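Local coordinates for protein lovastatin nonaketide synthase, polyketide synthase component (Aspergillus terreus, PDB 7CPX) that builds dihydromonacolin L, the polyketide precursor of lovastatin, from malonyl-CoA as an iterative multidomain synthase working together with the enoyl reductase LovC, at residues V1645-Q1650 and F1691-E1696. The protein carries 2 engineered substitutions. Residues are numbered along the deposited sequence; the frame is centred on the assembly and turned at random.
Sequences VVVGGQ and FVMLTE
Val-1647 is the knob to look at first: its isopropyl group stands among Phe-1691, Met-1693 and Thr-1695. CG2 meets the edge of the Phe-1691 ring near its plane, 3.8 Å from CD1, and also lies against Met-1693 SD. CG1, anti to the backbone N (chi1 -170°), instead meets Thr-1695 CG2 at 3.6 Å, the two side chains crossing at a slant. Met-1693 runs beside Val-1647 in the same direction; its bends at chi2 and chi3 turn the thioether toward the valine, setting CE against Val-1647 CB. A second valine from the same strand lines another part of the phenyl group: Val-1645 presents CG1 to Phe-1691 CE1 and holds CG2 4.1 Å above one face of the ring, displaced toward the rim. Thr-1723 and Trp-1725 of strand 1720-1728 pack on this same side.

The backbones of strands 1645-1647 and 1691-1693 run as parallel neighbours, 4.7 Å apart at closest approach. Val-1692 N bonds to Val-1645 O (2.9 Å), and Val-1692 O takes the N-H of Val-1647 (2.9 Å). This pairing sits inside a Rossmann-like sheet: from strand 1644-1647 the chain passes through helix 1652-1664 to the edge strand 1670-1673, then returns to strand 1689-1693 on the first strand's opposite flank.

That helix packs on the other face, the one carrying Val-1646 and Val-1692, with Leu-1658 resting on Val-1646 and Ile-1661 on Val-1692. Leu-1694, just past its strand, adds CD1 beside Val-1646 CG1 at 4.2 Å, while its N-H goes to Val-1647 O. There the strand ending at Val-1647 turns off through Gly-1648 and Gly-1649. Bare of a side chain, Gly-1648 passes with its CA 4.0 Å from Leu-1694 C, and Leu-1694 CB fits against Gly-1649 N.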
# COMPACT_ATOMS: atom_id res chain seq x y z
N VAL A 1645 -34.63 11.90 -83.19
CA VAL A 1645 -35.94 12.53 -83.04
C VAL A 1645 -35.75 13.83 -82.27
O VAL A 1645 -35.26 13.81 -81.14
CB VAL A 1645 -36.94 11.61 -82.31
CG1 VAL A 1645 -38.31 12.26 -82.28
CG2 VAL A 1645 -37.00 10.24 -82.97
N VAL A 1646 -36.15 14.94 -82.88
CA VAL A 1646 -36.05 16.25 -82.25
C VAL A 1646 -37.44 16.65 -81.76
O VAL A 1646 -38.42 16.54 -82.50
CB VAL A 1646 -35.49 17.30 -83.23
CG1 VAL A 1646 -35.23 18.60 -82.50
CG2 VAL A 1646 -34.23 16.78 -83.89
N VAL A 1647 -37.51 17.10 -80.51
CA VAL A 1647 -38.76 17.52 -79.89
C VAL A 1647 -38.58 18.94 -79.37
O VAL A 1647 -37.58 19.24 -78.70
CB VAL A 1647 -39.16 16.57 -78.74
CG1 VAL A 1647 -40.57 16.88 -78.26
CG2 VAL A 1647 -39.05 15.12 -79.19
N GLY A 1648 -39.54 19.81 -79.69
CA GLY A 1648 -39.49 21.20 -79.30
C GLY A 1648 -39.48 22.11 -80.52
O GLY A 1648 -40.18 21.85 -81.51
N GLY A 1649 -38.66 23.16 -80.46
CA GLY A 1649 -38.55 24.08 -81.56
C GLY A 1649 -39.67 25.08 -81.68
O GLY A 1649 -39.78 25.74 -82.72
N GLN A 1650 -40.53 25.21 -80.66
CA GLN A 1650 -41.65 26.14 -80.75
C GLN A 1650 -41.18 27.58 -80.63
O GLN A 1650 -41.60 28.45 -81.40
CB GLN A 1650 -42.68 25.82 -79.67
CG GLN A 1650 -43.98 26.58 -79.81
CD GLN A 1650 -44.76 26.19 -81.05
OE1 GLN A 1650 -44.37 25.28 -81.78
NE2 GLN A 1650 -45.87 26.89 -81.30
N PHE A 1691 -32.88 11.11 -78.88
CA PHE A 1691 -33.75 12.27 -78.78
C PHE A 1691 -32.95 13.54 -78.49
O PHE A 1691 -32.00 13.54 -77.71
CB PHE A 1691 -34.80 12.07 -77.70
CG PHE A 1691 -36.00 11.29 -78.14
CD1 PHE A 1691 -37.09 11.93 -78.70
CD2 PHE A 1691 -36.05 9.92 -77.97
CE1 PHE A 1691 -38.20 11.21 -79.10
CE2 PHE A 1691 -37.16 9.20 -78.37
CZ PHE A 1691 -38.24 9.85 -78.94
N VAL A 1692 -33.36 14.63 -79.14
CA VAL A 1692 -32.83 15.96 -78.89
C VAL A 1692 -34.01 16.83 -78.52
O VAL A 1692 -34.85 17.15 -79.37
CB VAL A 1692 -32.09 16.53 -80.11
CG1 VAL A 1692 -31.54 17.91 -79.80
CG2 VAL A 1692 -30.98 15.58 -80.54
N MET A 1693 -34.09 17.22 -77.25
CA MET A 1693 -35.28 17.84 -76.69
C MET A 1693 -35.03 19.33 -76.49
O MET A 1693 -34.24 19.72 -75.62
CB MET A 1693 -35.65 17.17 -75.37
CG MET A 1693 -35.66 15.65 -75.43
SD MET A 1693 -36.92 14.98 -76.53
CE MET A 1693 -38.40 15.46 -75.65
N LEU A 1694 -35.70 20.15 -77.29
CA LEU A 1694 -35.72 21.59 -77.11
C LEU A 1694 -36.93 22.06 -76.32
O LEU A 1694 -37.19 23.26 -76.24
CB LEU A 1694 -35.69 22.29 -78.47
CG LEU A 1694 -34.34 22.34 -79.19
CD1 LEU A 1694 -33.75 20.95 -79.37
CD2 LEU A 1694 -34.49 23.04 -80.54
N THR A 1695 -37.69 21.12 -75.74
CA THR A 1695 -38.92 21.48 -75.04
C THR A 1695 -38.64 22.43 -73.88
O THR A 1695 -39.39 23.39 -73.66
CB THR A 1695 -39.62 20.23 -74.53
OG1 THR A 1695 -38.75 19.51 -73.65
CG2 THR A 1695 -40.01 19.33 -75.69
N GLU A 1696 -37.56 22.19 -73.13
CA GLU A 1696 -37.25 23.05 -72.00
C GLU A 1696 -36.96 24.48 -72.45
O GLU A 1696 -37.24 25.42 -71.70
CB GLU A 1696 -36.06 22.49 -71.23
CG GLU A 1696 -36.12 20.99 -71.00
CD GLU A 1696 -37.51 20.53 -70.59
OE1 GLU A 1696 -38.17 21.25 -69.82
OE2 GLU A 1696 -37.93 19.45 -71.04